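Local coordinates for protein putative alpha/beta hydrolase (Desulfitobacterium hafniense, PDB 4RPC) that is a putative alpha/beta hydrolase that probably cleaves a substrate not yet identified, using a serine nucleophile of the kind usual in this family, at residues 72-77 / 102-107. Residues are numbered along the deposited sequence; the frame is centred on the assembly and turned at random.
Sequences ETAGKL and AVEMAI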
loop_
_atom_site.group_PDB
_atom_site.type_symbol
_atom_site.label_atom_id
_atom_site.label_comp_id
_atom_site.label_asym_id
_atom_site.label_seq_id
_atom_site.Cartn_x
_atom_site.Cartn_y
_atom_site.Cartn_z
ATOM N N GLU A 72 12.530 7.619 3.373
ATOM C CA GLU A 72 12.577 8.046 4.760
ATOM C C GLU A 72 11.461 7.354 5.596
ATOM O O GLU A 72 11.698 6.883 6.704
ATOM C CB GLU A 72 12.522 9.544 4.831
ATOM C CG GLU A 72 12.974 10.074 6.180
ATOM C CD GLU A 72 13.314 11.566 6.120
ATOM O OE1 GLU A 72 14.117 11.954 5.220
ATOM O OE2 GLU A 72 12.763 12.320 6.961
ATOM N N THR A 73 10.294 7.189 5.021
ATOM C CA THR A 73 9.208 6.468 5.689
ATOM C C THR A 73 9.605 4.998 5.955
ATOM O O THR A 73 9.502 4.482 7.098
ATOM C CB THR A 73 7.928 6.636 4.846
ATOM O OG1 THR A 73 7.491 7.986 4.983
ATOM C CG2 THR A 73 6.823 5.688 5.265
ATOM N N ALA A 74 10.184 4.346 4.951
ATOM C CA ALA A 74 10.677 2.965 5.108
ATOM C C ALA A 74 11.745 2.903 6.202
ATOM O O ALA A 74 11.642 2.075 7.115
ATOM C CB ALA A 74 11.203 2.414 3.789
ATOM N N GLY A 75 12.713 3.817 6.162
ATOM C CA GLY A 75 13.758 3.888 7.203
ATOM C C GLY A 75 13.165 4.052 8.592
ATOM O O GLY A 75 13.431 3.277 9.515
ATOM N N LYS A 76 12.301 5.032 8.762
ATOM C CA LYS A 76 11.648 5.190 10.085
ATOM C C LYS A 76 10.868 3.965 10.574
ATOM O O LYS A 76 10.870 3.628 11.752
ATOM C CB LYS A 76 10.817 6.463 10.057
ATOM C CG LYS A 76 11.772 7.679 10.102
ATOM C CD LYS A 76 11.066 8.929 9.705
ATOM C CE LYS A 76 9.925 9.233 10.668
ATOM N NZ LYS A 76 8.886 9.964 9.900
ATOM N N LEU A 77 10.234 3.267 9.645
ATOM C CA LEU A 77 9.455 2.085 9.970
ATOM C C LEU A 77 10.358 0.948 10.416
ATOM O O LEU A 77 10.013 0.161 11.317
ATOM C CB LEU A 77 8.684 1.642 8.712
ATOM C CG LEU A 77 7.554 0.667 8.790
ATOM C CD1 LEU A 77 6.711 0.937 10.023
ATOM C CD2 LEU A 77 6.718 0.781 7.512
ATOM N N ALA A 102 6.620 -1.002 1.182
ATOM C CA ALA A 102 6.940 -2.419 1.417
ATOM C C ALA A 102 8.191 -2.822 0.616
ATOM O O ALA A 102 9.096 -3.407 1.158
ATOM C CB ALA A 102 5.778 -3.288 1.006
ATOM N N VAL A 103 8.234 -2.463 -0.678
ATOM C CA VAL A 103 9.344 -2.824 -1.524
ATOM C C VAL A 103 10.600 -2.206 -0.989
ATOM O O VAL A 103 11.627 -2.848 -0.856
ATOM C CB VAL A 103 9.094 -2.404 -2.984
ATOM C CG1 VAL A 103 10.327 -2.642 -3.849
ATOM C CG2 VAL A 103 7.948 -3.197 -3.548
ATOM N N GLU A 104 10.519 -0.932 -0.661
ATOM C CA GLU A 104 11.682 -0.234 -0.101
ATOM C C GLU A 104 12.190 -0.892 1.169
ATOM O O GLU A 104 13.417 -0.925 1.442
ATOM C CB GLU A 104 11.336 1.213 0.184
ATOM C CG GLU A 104 12.434 2.054 0.765
ATOM C CD GLU A 104 13.540 2.325 -0.190
ATOM O OE1 GLU A 104 13.351 2.186 -1.423
ATOM O OE2 GLU A 104 14.622 2.664 0.312
HETATM N N MSE A 105 11.280 -1.354 1.995
HETATM C CA MSE A 105 11.725 -2.119 3.175
HETATM C C MSE A 105 12.449 -3.399 2.807
HETATM O O MSE A 105 13.403 -3.756 3.452
HETATM C CB MSE A 105 10.551 -2.385 4.101
HETATM C CG MSE A 105 10.375 -1.063 4.870
HETATM SE SE MSE A 105 8.828 -1.377 5.987
HETATM C CE MSE A 105 9.973 -2.242 7.363
ATOM N N ALA A 106 12.039 -4.060 1.720
ATOM C CA ALA A 106 12.698 -5.303 1.288
ATOM C C ALA A 106 14.086 -5.067 0.747
ATOM O O ALA A 106 14.915 -5.947 0.801
ATOM C CB ALA A 106 11.856 -6.044 0.241
ATOM N N ILE A 107 14.317 -3.885 0.209
ATOM C CA ILE A 107 15.586 -3.516 -0.389
ATOM C C ILE A 107 16.608 -3.022 0.635
ATOM O O ILE A 107 17.785 -3.310 0.507
ATOM C CB ILE A 107 15.345 -2.394 -1.409
ATOM C CG1 ILE A 107 14.567 -2.918 -2.604
ATOM C CG2 ILE A 107 16.651 -1.690 -1.771
ATOM C CD1 ILE A 107 14.184 -1.783 -3.546
#
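The CB methyl of Ala74 overlaps the side-chain stems of Glu104 and Met105, touching Glu104 CG at 3.3 Å and Met105 CG at 3.7 Å. Lodged between two consecutive residues of the facing helix, a methyl this small lets the backbones come close: the CA atoms of Ala74 and Met105 lie 5.5 Å apart. One turn further along, Leu77 meets the selenium of Met105, a selenomethionine. Leu77 CD2 comes to 3.4 Å from Met105 SE, and Leu77 CG also lies 3.7 Å from Met105 SE, with Met105 CE a looser neighbour of Leu77 CG at 4.0 Å; the two side chains run roughly perpendicular to one another. Extended at chi2 (177°), the Met105 chain carries SE out to Leu77, then bends at chi3 beyond it, with CE passing alongside Leu77 CG. Helices 70-83 and 97-108, which carry these residues, belong to an alpha/beta-hydrolase fold, connected through strand 88-95 of the central sheet. The latter helix follows the strand at a probable nucleophile elbow containing Ser96, and the segments cross at -63° with their axes 8.9 Å apart. Ala102, Val103 and Ala106, which take no part here, rest on strand 112-119. Glu104 serves the interface with its aliphatic part: a bend at chi2 (69°) turns the carboxylate aside, and OE1 is hydrogen-bonded to Tyr192, with Lys197 a weak, long-range ion partner. On helix 70-83, Thr73 OG1 hydrogen-bonds to Glu57 and Lys76 NZ forms a salt bridge with it.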